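Fatty acid synthase 1, isoform A (Drosophila melanogaster, PDB 6FN6) probably carries out de novo synthesis of long-chain saturated fatty acids, this piece being the modifying region with dehydratase, enoyl reductase and ketoreductase domains. Local coordinates at residues 843-846 / 847-850; 694-697 / 698-702; 725-728 / 729-733; 675-678 / 679-682; 630-633 / 634-637. All blocks are in the same frame, centred on the assembly; numbering follows the deposited sequence.

Interaction 1: 843-846 / 847-850; sequences EEEM and QNQV
Along the early turns of helix 844-860, in the zinc-binding-dehydrogenase-like part of the enoyl reductase domain, M846 and V850 meet one helical turn apart. The methyl end of M846 carries the apolar contact, its CE lying 3.4 Å from V850 CG1, and the two side chains cross at about a right angle. M846 reaches this partner because its CG stands anti to the backbone N (chi1 -165°) and the chain then bends twice, turning sulfur and methyl along the helix toward its C-terminal end; CE also comes within 4.2 Å of Q849 CB. Beneath the side chains run helical backbone bonds: N848 N donates to E844 O at 3.0 Å, Q849 N to E845 O at 3.0 Å and V850 N to M846 O at 3.2 Å, the last being the straightest of the three at 165°. On another side of the helix the extended chain of Q847 runs back past the first residues, and its CD sits 3.4 Å from E843 O. The amide itself is fixed from outside, with OE1 accepting from R671 NE and NE2 donating to V839 O, so both ends of this buried polar group are satisfied. E844 and N848 also lie against R671, while M846 and V850 face helix 689-702, where M846 packs on Y697 and V701 and V850 on Y697.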
loop_
_atom_site.group_PDB
_atom_site.type_symbol
_atom_site.label_atom_id
_atom_site.label_comp_id
_atom_site.label_asym_id
_atom_site.label_seq_id
_atom_site.Cartn_x
_atom_site.Cartn_y
_atom_site.Cartn_z
ATOM N N GLU A 843 21.246 -6.020 -17.580
ATOM C CA GLU A 843 22.694 -6.038 -17.768
ATOM C C GLU A 843 23.263 -7.450 -17.684
ATOM O O GLU A 843 22.550 -8.400 -17.361
ATOM C CB GLU A 843 23.371 -5.143 -16.728
ATOM C CG GLU A 843 22.905 -3.693 -16.754
ATOM C CD GLU A 843 23.058 -3.052 -18.121
ATOM O OE1 GLU A 843 24.072 -3.325 -18.797
ATOM O OE2 GLU A 843 22.164 -2.276 -18.519
ATOM N N GLU A 844 24.556 -7.576 -17.968
ATOM C CA GLU A 844 25.190 -8.884 -18.113
ATOM C C GLU A 844 25.709 -9.459 -16.796
ATOM O O GLU A 844 25.521 -10.643 -16.515
ATOM C CB GLU A 844 26.345 -8.795 -19.114
ATOM C CG GLU A 844 25.905 -8.583 -20.557
ATOM C CD GLU A 844 25.443 -7.164 -20.832
ATOM O OE1 GLU A 844 25.564 -6.309 -19.928
ATOM O OE2 GLU A 844 24.956 -6.905 -21.954
ATOM N N GLU A 845 26.366 -8.627 -15.993
ATOM C CA GLU A 845 27.019 -9.109 -14.779
ATOM C C GLU A 845 26.025 -9.790 -13.845
ATOM O O GLU A 845 26.364 -10.765 -13.171
ATOM C CB GLU A 845 27.717 -7.962 -14.049
ATOM C CG GLU A 845 28.412 -8.386 -12.757
ATOM C CD GLU A 845 29.367 -9.553 -12.955
ATOM O OE1 GLU A 845 29.880 -9.725 -14.083
ATOM O OE2 GLU A 845 29.600 -10.301 -11.983
ATOM N N MET A 846 24.802 -9.272 -13.802
ATOM C CA MET A 846 23.755 -9.857 -12.972
ATOM C C MET A 846 23.426 -11.269 -13.454
ATOM O O MET A 846 23.211 -12.176 -12.648
ATOM C CB MET A 846 22.502 -8.979 -12.994
ATOM C CG MET A 846 21.499 -9.300 -11.902
ATOM S SD MET A 846 22.197 -9.166 -10.242
ATOM C CE MET A 846 22.176 -10.883 -9.741
ATOM N N GLN A 847 23.381 -11.443 -14.772
ATOM C CA GLN A 847 23.136 -12.752 -15.368
ATOM C C GLN A 847 24.235 -13.739 -14.988
ATOM O O GLN A 847 23.966 -14.896 -14.674
ATOM C CB GLN A 847 23.046 -12.644 -16.892
ATOM C CG GLN A 847 21.863 -11.840 -17.399
ATOM C CD GLN A 847 22.027 -11.425 -18.847
ATOM O OE1 GLN A 847 23.030 -11.743 -19.487
ATOM N NE2 GLN A 847 21.035 -10.718 -19.377
ATOM N N ASN A 848 25.478 -13.273 -15.020
ATOM C CA ASN A 848 26.619 -14.131 -14.731
ATOM C C ASN A 848 26.675 -14.518 -13.258
ATOM O O ASN A 848 27.154 -15.598 -12.914
ATOM C CB ASN A 848 27.917 -13.434 -15.138
ATOM C CG ASN A 848 28.096 -13.372 -16.641
ATOM O OD1 ASN A 848 27.937 -14.375 -17.339
ATOM N ND2 ASN A 848 28.415 -12.189 -17.151
ATOM N N GLN A 849 26.193 -13.639 -12.388
ATOM C CA GLN A 849 26.197 -13.920 -10.959
ATOM C C GLN A 849 25.165 -14.992 -10.609
ATOM O O GLN A 849 25.470 -15.941 -9.886
ATOM C CB GLN A 849 25.935 -12.648 -10.151
ATOM C CG GLN A 849 25.913 -12.875 -8.645
ATOM C CD GLN A 849 27.228 -13.437 -8.128
ATOM O OE1 GLN A 849 27.307 -14.597 -7.723
ATOM N NE2 GLN A 849 28.271 -12.616 -8.146
ATOM N N VAL A 850 23.945 -14.839 -11.118
ATOM C CA VAL A 850 22.863 -15.755 -10.772
ATOM C C VAL A 850 23.203 -17.170 -11.231
ATOM O O VAL A 850 22.941 -18.138 -10.516
ATOM C CB VAL A 850 21.508 -15.295 -11.371
ATOM C CG1 VAL A 850 21.074 -13.974 -10.759
ATOM C CG2 VAL A 850 21.587 -15.173 -12.881
#

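Interaction 2: 694-697 / 698-702; sequences TVYY and ALVVR
R702 folds back over Y697, five residues earlier on helix 689-702, and meets it twice. Its CG lies over one face of the phenol ring, 4.1 Å from the ring centroid and displaced toward the rim, a CH-pi contact. Farther along, the chain bends at chi2 (-74°) and chi3 (-70°) and delivers NH1 to Y697 OH, a hydrogen bond of 3.1 Å whose acceptor sits near the edge of the guanidinium; ring and guanidinium planes are turned 80° apart. Three apolar pairs line the same stretch: V695 CG1 on L699 CD1 at 3.7 Å, Y696 CD1 on V700 CG2 at 3.7 Å, and Y697 CD1 beside V701 CB. Underneath, the backbone widens. Y696 O accepts from both V700 N and V701 N, the second at 3.2 Å and nearly straight out from the carbonyl, and R702 N bonds to Y697 O, also at 3.2 Å. The wider turn is consistent with R702 lying against the phenol end of Y697. In the next shell R702 NE pairs with H832 ND1 and NH2 with G833 O, while N828 of the second subunit bonds to both R702 NH1 and Y697 OH. Such i to i+5 bonding defines a pi-type turn, here closing a helix of the enoyl reductase and setting its last side chain into the dimer interface.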
loop_
_atom_site.group_PDB
_atom_site.type_symbol
_atom_site.label_atom_id
_atom_site.label_comp_id
_atom_site.label_asym_id
_atom_site.label_seq_id
_atom_site.Cartn_x
_atom_site.Cartn_y
_atom_site.Cartn_z
ATOM N N THR A 694 15.473 -18.178 -10.255
ATOM C CA THR A 694 14.516 -17.326 -9.565
ATOM C C THR A 694 14.800 -17.316 -8.066
ATOM O O THR A 694 14.867 -16.255 -7.442
ATOM C CB THR A 694 13.072 -17.802 -9.806
ATOM O OG1 THR A 694 12.813 -17.850 -11.213
ATOM C CG2 THR A 694 12.070 -16.865 -9.141
ATOM N N VAL A 695 14.963 -18.505 -7.497
ATOM C CA VAL A 695 15.155 -18.653 -6.062
ATOM C C VAL A 695 16.405 -17.908 -5.618
ATOM O O VAL A 695 16.405 -17.230 -4.590
ATOM C CB VAL A 695 15.225 -20.145 -5.670
ATOM C CG1 VAL A 695 15.900 -20.330 -4.317
ATOM C CG2 VAL A 695 13.838 -20.751 -5.640
ATOM N N TYR A 696 17.469 -18.024 -6.404
ATOM C CA TYR A 696 18.743 -17.430 -6.031
ATOM C C TYR A 696 18.742 -15.918 -6.226
ATOM O O TYR A 696 19.331 -15.188 -5.431
ATOM C CB TYR A 696 19.877 -18.066 -6.833
ATOM C CG TYR A 696 20.419 -19.324 -6.195
ATOM C CD1 TYR A 696 21.224 -19.261 -5.065
ATOM C CD2 TYR A 696 20.123 -20.576 -6.720
ATOM C CE1 TYR A 696 21.721 -20.407 -4.475
ATOM C CE2 TYR A 696 20.617 -21.729 -6.135
ATOM C CZ TYR A 696 21.415 -21.637 -5.013
ATOM O OH TYR A 696 21.909 -22.779 -4.427
ATOM N N TYR A 697 18.070 -15.440 -7.267
ATOM C CA TYR A 697 18.016 -14.006 -7.515
ATOM C C TYR A 697 17.162 -13.314 -6.454
ATOM O O TYR A 697 17.357 -12.134 -6.157
ATOM C CB TYR A 697 17.456 -13.702 -8.906
ATOM C CG TYR A 697 17.303 -12.218 -9.150
ATOM C CD1 TYR A 697 18.419 -11.400 -9.270
ATOM C CD2 TYR A 697 16.049 -11.630 -9.229
ATOM C CE1 TYR A 697 18.291 -10.044 -9.481
ATOM C CE2 TYR A 697 15.913 -10.269 -9.439
ATOM C CZ TYR A 697 17.038 -9.482 -9.562
ATOM O OH TYR A 697 16.917 -8.127 -9.768
ATOM N N ALA A 698 16.212 -14.054 -5.894
ATOM C CA ALA A 698 15.287 -13.503 -4.911
ATOM C C ALA A 698 15.842 -13.603 -3.491
ATOM O O ALA A 698 15.899 -12.609 -2.767
ATOM C CB ALA A 698 13.939 -14.213 -5.001
ATOM N N LEU A 699 16.245 -14.809 -3.102
ATOM C CA LEU A 699 16.644 -15.077 -1.723
ATOM C C LEU A 699 18.068 -14.617 -1.400
ATOM O O LEU A 699 18.322 -14.104 -0.310
ATOM C CB LEU A 699 16.518 -16.573 -1.420
ATOM C CG LEU A 699 15.158 -17.239 -1.653
ATOM C CD1 LEU A 699 15.158 -18.642 -1.068
ATOM C CD2 LEU A 699 14.008 -16.417 -1.083
ATOM N N VAL A 700 18.991 -14.789 -2.342
ATOM C CA VAL A 700 20.400 -14.514 -2.073
ATOM C C VAL A 700 20.798 -13.113 -2.525
ATOM O O VAL A 700 21.390 -12.355 -1.757
ATOM C CB VAL A 700 21.301 -15.575 -2.741
ATOM C CG1 VAL A 700 22.774 -15.238 -2.554
ATOM C CG2 VAL A 700 21.005 -16.949 -2.175
ATOM N N VAL A 701 20.475 -12.765 -3.764
ATOM C CA VAL A 701 20.885 -11.480 -4.311
ATOM C C VAL A 701 20.070 -10.359 -3.685
ATOM O O VAL A 701 20.608 -9.507 -2.980
ATOM C CB VAL A 701 20.752 -11.456 -5.847
ATOM C CG1 VAL A 701 21.162 -10.093 -6.402
ATOM C CG2 VAL A 701 21.587 -12.560 -6.468
ATOM N N ARG A 702 18.771 -10.356 -3.958
ATOM C CA ARG A 702 17.888 -9.302 -3.477
ATOM C C ARG A 702 17.681 -9.372 -1.962
ATOM O O ARG A 702 17.913 -8.393 -1.252
ATOM C CB ARG A 702 16.540 -9.387 -4.197
ATOM C CG ARG A 702 16.632 -9.159 -5.702
ATOM C CD ARG A 702 16.865 -7.695 -6.041
ATOM N NE ARG A 702 15.686 -6.879 -5.752
ATOM C CZ ARG A 702 14.712 -6.625 -6.621
ATOM N NH1 ARG A 702 14.758 -7.111 -7.852
ATOM N NH2 ARG A 702 13.684 -5.874 -6.255
#

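Interaction 3: 725-728 / 729-733; sequences ISVA and LAHGL
The carbonyl oxygen of A728 gathers three backbone N-H groups where helix 719-731 ends. L733 N makes the straightest of these bonds, 3.2 Å to A728 O with an angle of 164° at the hydrogen, although the donor stands well above the carbonyl plane; H731 N and G732 N add weak ones. With the weak bond from G732 N back to L729 O, this is a Schellman motif, and G732 is its C-prime residue. The positive phi of G732 (97°) takes the chain out of the helix, a backbone conformation that favours glycine. Before that point the helix runs regularly: L729 N donates to I725 O at 2.9 Å, A730 N to S726 O at 3.0 Å and H731 N to V727 O at 2.9 Å. The motif terminates the helix of a beta-alpha-beta unit, with strand 710-713 before it and strand 734-739 after it, consistent with the Rossmann-type nucleotide-binding part of the enoyl reductase. A728 and L729 rest on V735 of that following strand, and I725 on T737. V727 instead looks to helix 689-702, touching Y692, V695 and Y696, and S726 OG is held by A862 O. Along the helix itself two pairs lie side by side and point the same way. V727 CG1 approaches H731 CD2 to 3.9 Å. In I725 the branch methyl, set anti to the backbone N, does the touching, placing CG2 at 3.6 Å from L729 CD1.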
loop_
_atom_site.group_PDB
_atom_site.type_symbol
_atom_site.label_atom_id
_atom_site.label_comp_id
_atom_site.label_asym_id
_atom_site.label_seq_id
_atom_site.Cartn_x
_atom_site.Cartn_y
_atom_site.Cartn_z
ATOM N N ILE A 725 12.646 -24.025 -0.883
ATOM C CA ILE A 725 12.782 -24.778 0.361
ATOM C C ILE A 725 14.139 -25.475 0.410
ATOM O O ILE A 725 14.807 -25.482 1.440
ATOM C CB ILE A 725 11.632 -25.796 0.522
ATOM C CG1 ILE A 725 10.287 -25.070 0.616
ATOM C CG2 ILE A 725 11.847 -26.663 1.763
ATOM C CD1 ILE A 725 9.080 -25.982 0.460
ATOM N N SER A 726 14.537 -26.067 -0.709
ATOM C CA SER A 726 15.796 -26.799 -0.787
ATOM C C SER A 726 16.987 -25.888 -0.507
ATOM O O SER A 726 17.844 -26.211 0.311
ATOM C CB SER A 726 15.946 -27.452 -2.165
ATOM O OG SER A 726 17.139 -28.212 -2.246
ATOM N N VAL A 727 17.040 -24.752 -1.191
ATOM C CA VAL A 727 18.154 -23.823 -1.033
ATOM C C VAL A 727 18.143 -23.229 0.371
ATOM O O VAL A 727 19.179 -23.163 1.030
ATOM C CB VAL A 727 18.113 -22.711 -2.104
ATOM C CG1 VAL A 727 19.270 -21.738 -1.916
ATOM C CG2 VAL A 727 18.164 -23.312 -3.496
ATOM N N ALA A 728 16.971 -22.797 0.825
ATOM C CA ALA A 728 16.838 -22.192 2.146
ATOM C C ALA A 728 17.333 -23.142 3.234
ATOM O O ALA A 728 18.194 -22.782 4.040
ATOM C CB ALA A 728 15.394 -21.799 2.406
ATOM N N LEU A 729 16.787 -24.354 3.255
ATOM C CA LEU A 729 17.190 -25.351 4.238
ATOM C C LEU A 729 18.686 -25.631 4.131
ATOM O O LEU A 729 19.343 -25.935 5.128
ATOM C CB LEU A 729 16.397 -26.647 4.057
ATOM C CG LEU A 729 14.912 -26.610 4.440
ATOM C CD1 LEU A 729 14.260 -27.952 4.151
ATOM C CD2 LEU A 729 14.714 -26.224 5.904
ATOM N N ALA A 730 19.220 -25.526 2.919
ATOM C CA ALA A 730 20.640 -25.760 2.689
ATOM C C ALA A 730 21.473 -24.662 3.341
ATOM O O ALA A 730 22.558 -24.921 3.861
ATOM C CB ALA A 730 20.932 -25.838 1.201
ATOM N N HIS A 731 20.966 -23.434 3.303
ATOM C CA HIS A 731 21.667 -22.301 3.897
ATOM C C HIS A 731 21.457 -22.242 5.412
ATOM O O HIS A 731 22.128 -21.478 6.110
ATOM C CB HIS A 731 21.212 -20.995 3.244
ATOM C CG HIS A 731 21.922 -20.687 1.962
ATOM N ND1 HIS A 731 22.643 -19.527 1.771
ATOM C CD2 HIS A 731 22.029 -21.389 0.809
ATOM C CE1 HIS A 731 23.159 -19.527 0.555
ATOM N NE2 HIS A 731 22.803 -20.646 -0.049
ATOM N N GLY A 732 20.520 -23.044 5.914
ATOM C CA GLY A 732 20.332 -23.200 7.345
ATOM C C GLY A 732 19.232 -22.356 7.960
ATOM O O GLY A 732 19.201 -22.163 9.174
ATOM N N LEU A 733 18.332 -21.839 7.133
ATOM C CA LEU A 733 17.215 -21.050 7.639
ATOM C C LEU A 733 16.114 -21.934 8.210
ATOM O O LEU A 733 15.976 -23.099 7.835
ATOM C CB LEU A 733 16.632 -20.161 6.539
ATOM C CG LEU A 733 17.386 -18.870 6.210
ATOM C CD1 LEU A 733 18.734 -19.159 5.567
ATOM C CD2 LEU A 733 16.537 -17.980 5.317
#

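Interaction 4: 675-678 / 679-682; sequences QIPE and KWTM
From P677 to W680 the chain makes a type II beta turn, with K679 taking the positive phi (66°) that this turn requires at its third position. Across it the two end residues meet: P677 lies over one face of the W680 indole, CG standing 3.7 Å from the centroid of the six-membered ring in a CH-pi contact, offset toward the rim. The neighbouring ring carbon, P677 CD, 3.4 Å from W680 CE3, lies by the rim of the same ring. I676 CG2 lies near the indole plane at its edge and touches the W680 side chain at CB (3.8 Å); the other branch of I676 reaches on past the turn, where I676 CD1 is 4.0 Å from M682 CG and the side chains cross at about a right angle. At the tip of the turn the side chains of E678 and K679 run side by side. E678 is extended and K679 bent, bringing OE1 and NZ to 3.7 Å, a long salt bridge to a poorly ordered lysine. Oxygens of both turn ends, P677 O and W680 O, accept from R652 NH2 of strand 652-656, and T681, the N-cap of helix 682-685, bonds through OG1 to E684 N. The chemistry thus divides by depth: proline-indole and aliphatic contacts and the R652 bonds lie at the base of the loop between strand 673-675 and helix 682-685, whereas the exposed ion pair probably contributes little rigidity.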
loop_
_atom_site.group_PDB
_atom_site.type_symbol
_atom_site.label_atom_id
_atom_site.label_comp_id
_atom_site.label_asym_id
_atom_site.label_seq_id
_atom_site.Cartn_x
_atom_site.Cartn_y
_atom_site.Cartn_z
ATOM N N GLN A 675 26.334 -26.794 -18.030
ATOM C CA GLN A 675 26.568 -28.117 -18.594
ATOM C C GLN A 675 26.004 -29.163 -17.644
ATOM O O GLN A 675 26.366 -29.205 -16.468
ATOM C CB GLN A 675 28.055 -28.364 -18.853
ATOM C CG GLN A 675 28.613 -27.574 -20.027
ATOM C CD GLN A 675 29.785 -28.266 -20.700
ATOM O OE1 GLN A 675 29.935 -29.486 -20.614
ATOM N NE2 GLN A 675 30.615 -27.491 -21.387
ATOM N N ILE A 676 25.110 -30.000 -18.159
ATOM C CA ILE A 676 24.423 -30.979 -17.331
ATOM C C ILE A 676 25.457 -31.882 -16.658
ATOM O O ILE A 676 26.379 -32.367 -17.315
ATOM C CB ILE A 676 23.419 -31.809 -18.154
ATOM C CG1 ILE A 676 22.427 -30.890 -18.877
ATOM C CG2 ILE A 676 22.669 -32.785 -17.247
ATOM C CD1 ILE A 676 21.484 -31.611 -19.828
ATOM N N PRO A 677 25.316 -32.101 -15.339
ATOM C CA PRO A 677 26.208 -33.024 -14.632
ATOM C C PRO A 677 25.855 -34.484 -14.894
ATOM O O PRO A 677 24.807 -34.768 -15.475
ATOM C CB PRO A 677 25.987 -32.665 -13.163
ATOM C CG PRO A 677 24.591 -32.183 -13.111
ATOM C CD PRO A 677 24.342 -31.481 -14.421
ATOM N N GLU A 678 26.730 -35.394 -14.479
ATOM C CA GLU A 678 26.466 -36.822 -14.599
ATOM C C GLU A 678 25.420 -37.211 -13.555
ATOM O O GLU A 678 25.226 -36.493 -12.576
ATOM C CB GLU A 678 27.751 -37.632 -14.415
ATOM C CG GLU A 678 27.645 -39.079 -14.877
ATOM C CD GLU A 678 28.914 -39.869 -14.616
ATOM O OE1 GLU A 678 28.964 -41.060 -14.992
ATOM O OE2 GLU A 678 29.859 -39.300 -14.030
ATOM N N LYS A 679 24.740 -38.331 -13.782
ATOM C CA LYS A 679 23.672 -38.801 -12.896
ATOM C C LYS A 679 22.477 -37.850 -12.910
ATOM O O LYS A 679 21.621 -37.900 -12.025
ATOM C CB LYS A 679 24.180 -38.975 -11.458
ATOM C CG LYS A 679 25.227 -40.065 -11.273
ATOM C CD LYS A 679 24.618 -41.447 -11.482
ATOM C CE LYS A 679 25.662 -42.549 -11.403
ATOM N NZ LYS A 679 26.674 -42.460 -12.489
ATOM N N TRP A 680 22.426 -36.982 -13.917
ATOM C CA TRP A 680 21.234 -36.193 -14.196
ATOM C C TRP A 680 20.723 -36.538 -15.586
ATOM O O TRP A 680 21.464 -36.450 -16.564
ATOM C CB TRP A 680 21.517 -34.689 -14.118
ATOM C CG TRP A 680 21.452 -34.098 -12.741
ATOM C CD1 TRP A 680 21.493 -34.766 -11.553
ATOM C CD2 TRP A 680 21.324 -32.708 -12.415
ATOM N NE1 TRP A 680 21.404 -33.879 -10.508
ATOM C CE2 TRP A 680 21.300 -32.608 -11.011
ATOM C CE3 TRP A 680 21.230 -31.538 -13.175
ATOM C CZ2 TRP A 680 21.188 -31.386 -10.349
ATOM C CZ3 TRP A 680 21.120 -30.324 -12.517
ATOM C CH2 TRP A 680 21.099 -30.258 -11.119
ATOM N N THR A 681 19.460 -36.942 -15.670
ATOM C CA THR A 681 18.826 -37.156 -16.961
ATOM C C THR A 681 18.489 -35.778 -17.513
ATOM O O THR A 681 18.307 -34.831 -16.744
ATOM C CB THR A 681 17.554 -38.023 -16.860
ATOM O OG1 THR A 681 16.534 -37.309 -16.152
ATOM C CG2 THR A 681 17.848 -39.329 -16.133
ATOM N N MET A 682 18.433 -35.648 -18.834
ATOM C CA MET A 682 17.997 -34.396 -19.438
ATOM C C MET A 682 16.633 -34.017 -18.874
ATOM O O MET A 682 16.360 -32.846 -18.620
ATOM C CB MET A 682 17.924 -34.515 -20.960
ATOM C CG MET A 682 19.265 -34.414 -21.660
ATOM S SD MET A 682 19.089 -34.521 -23.450
ATOM C CE MET A 682 20.776 -34.238 -23.971
#

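Interaction 5: 630-633 / 634-637; sequences GDLA and EQDC
Q635 lays its aliphatic part over the backbone of D631 and L632, with CG 3.5 Å from D631 O and CB 3.5 Å from L632 O. The side chain gets there by bending at chi2 (-76°) after CG has set out beside the backbone N. Its amide then heads toward D631, yet NE2 stays 4.1 Å from OD1, the two flat groups being turned 43° apart; at that separation this is only a loose polar approach. E634 overlaps the same carbonyl, its CB also 3.5 Å from D631 O, while its carboxylate leads away. The chain underneath is a compact turn in which L632, A633 and E634 take helix-like backbone angles. E634 N bonds to D631 O at 3.2 Å, coming from well above the carbonyl plane, and Q635 N makes a weak bond of 2.9 Å to L632 O. Both are i to i+3 bonds, as in single turns or 3-10 geometry, and Q635, with psi near 158°, turns the chain into an extended course. Acidic side chains and amide occupy the exposed side, whereas L632 is buried and packs on A659. The turn belongs to the loop between helix 613-620 and strand 642-646 of the enoyl reductase. From it A633 touches A625 and L187, in the predicted C-terminal hotdog region of the dehydratase, Q635 touches K660, whose NZ bonds to C637 O, and D636 and C637 lie against Y571 of strand 570-574.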
loop_
_atom_site.group_PDB
_atom_site.type_symbol
_atom_site.label_atom_id
_atom_site.label_comp_id
_atom_site.label_asym_id
_atom_site.label_seq_id
_atom_site.Cartn_x
_atom_site.Cartn_y
_atom_site.Cartn_z
ATOM N N GLY A 630 10.909 -7.205 -24.014
ATOM C CA GLY A 630 11.313 -6.767 -25.338
ATOM C C GLY A 630 10.225 -6.778 -26.397
ATOM O O GLY A 630 9.082 -6.402 -26.140
ATOM N N ASP A 631 10.591 -7.222 -27.596
ATOM C CA ASP A 631 9.696 -7.167 -28.749
ATOM C C ASP A 631 8.968 -8.485 -29.007
ATOM O O ASP A 631 8.659 -8.812 -30.153
ATOM C CB ASP A 631 10.481 -6.761 -30.000
ATOM C CG ASP A 631 11.620 -7.714 -30.315
ATOM O OD1 ASP A 631 11.627 -8.843 -29.779
ATOM O OD2 ASP A 631 12.509 -7.333 -31.103
ATOM N N LEU A 632 8.688 -9.239 -27.949
ATOM C CA LEU A 632 8.060 -10.546 -28.105
ATOM C C LEU A 632 6.595 -10.403 -28.513
ATOM O O LEU A 632 6.038 -11.287 -29.164
ATOM C CB LEU A 632 8.173 -11.357 -26.814
ATOM C CG LEU A 632 9.597 -11.718 -26.379
ATOM C CD1 LEU A 632 9.608 -12.287 -24.966
ATOM C CD2 LEU A 632 10.233 -12.699 -27.354
ATOM N N ALA A 633 5.972 -9.292 -28.130
ATOM C CA ALA A 633 4.586 -9.028 -28.502
ATOM C C ALA A 633 4.419 -9.085 -30.021
ATOM O O ALA A 633 3.352 -9.437 -30.525
ATOM C CB ALA A 633 4.140 -7.678 -27.967
ATOM N N GLU A 634 5.474 -8.720 -30.744
ATOM C CA GLU A 634 5.479 -8.795 -32.203
ATOM C C GLU A 634 5.670 -10.226 -32.707
ATOM O O GLU A 634 5.106 -10.613 -33.730
ATOM C CB GLU A 634 6.579 -7.897 -32.779
ATOM C CG GLU A 634 6.426 -6.418 -32.452
ATOM C CD GLU A 634 5.546 -5.687 -33.453
ATOM O OE1 GLU A 634 4.715 -6.347 -34.112
ATOM O OE2 GLU A 634 5.689 -4.452 -33.583
ATOM N N GLN A 635 6.457 -11.011 -31.978
ATOM C CA GLN A 635 6.876 -12.331 -32.443
ATOM C C GLN A 635 5.758 -13.372 -32.381
ATOM O O GLN A 635 4.796 -13.227 -31.627
ATOM C CB GLN A 635 8.065 -12.823 -31.611
ATOM C CG GLN A 635 9.270 -11.889 -31.607
ATOM C CD GLN A 635 10.074 -11.960 -32.891
ATOM O OE1 GLN A 635 10.149 -13.007 -33.534
ATOM N NE2 GLN A 635 10.682 -10.842 -33.270
ATOM N N ASP A 636 5.902 -14.422 -33.187
ATOM C CA ASP A 636 4.953 -15.533 -33.203
ATOM C C ASP A 636 5.410 -16.637 -32.249
ATOM O O ASP A 636 4.609 -17.209 -31.512
ATOM C CB ASP A 636 4.804 -16.094 -34.620
ATOM C CG ASP A 636 3.737 -15.375 -35.428
ATOM O OD1 ASP A 636 2.740 -14.910 -34.834
ATOM O OD2 ASP A 636 3.899 -15.274 -36.661
ATOM N N CYS A 637 6.707 -16.932 -32.287
ATOM C CA CYS A 637 7.311 -17.957 -31.442
ATOM C C CYS A 637 7.771 -17.352 -30.118
ATOM O O CYS A 637 8.821 -16.717 -30.059
ATOM C CB CYS A 637 8.488 -18.612 -32.171
ATOM S SG CYS A 637 9.569 -19.638 -31.144
#

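How the interactions relate
Interactions 1, 2 and 3 are helical and form a connected group: helix 689-702 stands between the other two, touching 844-860 through V701 and Y697 and 719-731 through V695 and Y696. Interactions 4 and 5 lie in loops, touching neither that group nor each other. Interaction 2 is the most buried and joins a ring-arginine pair to the second subunit; interaction 1 is a simpler methionine-valine contact, and interaction 3 relies on backbone bonds that end a helix. Interaction 4 replaces such bonds with proline-indole packing. Interaction 5, a surface turn, has polar side chains and sparse contacts.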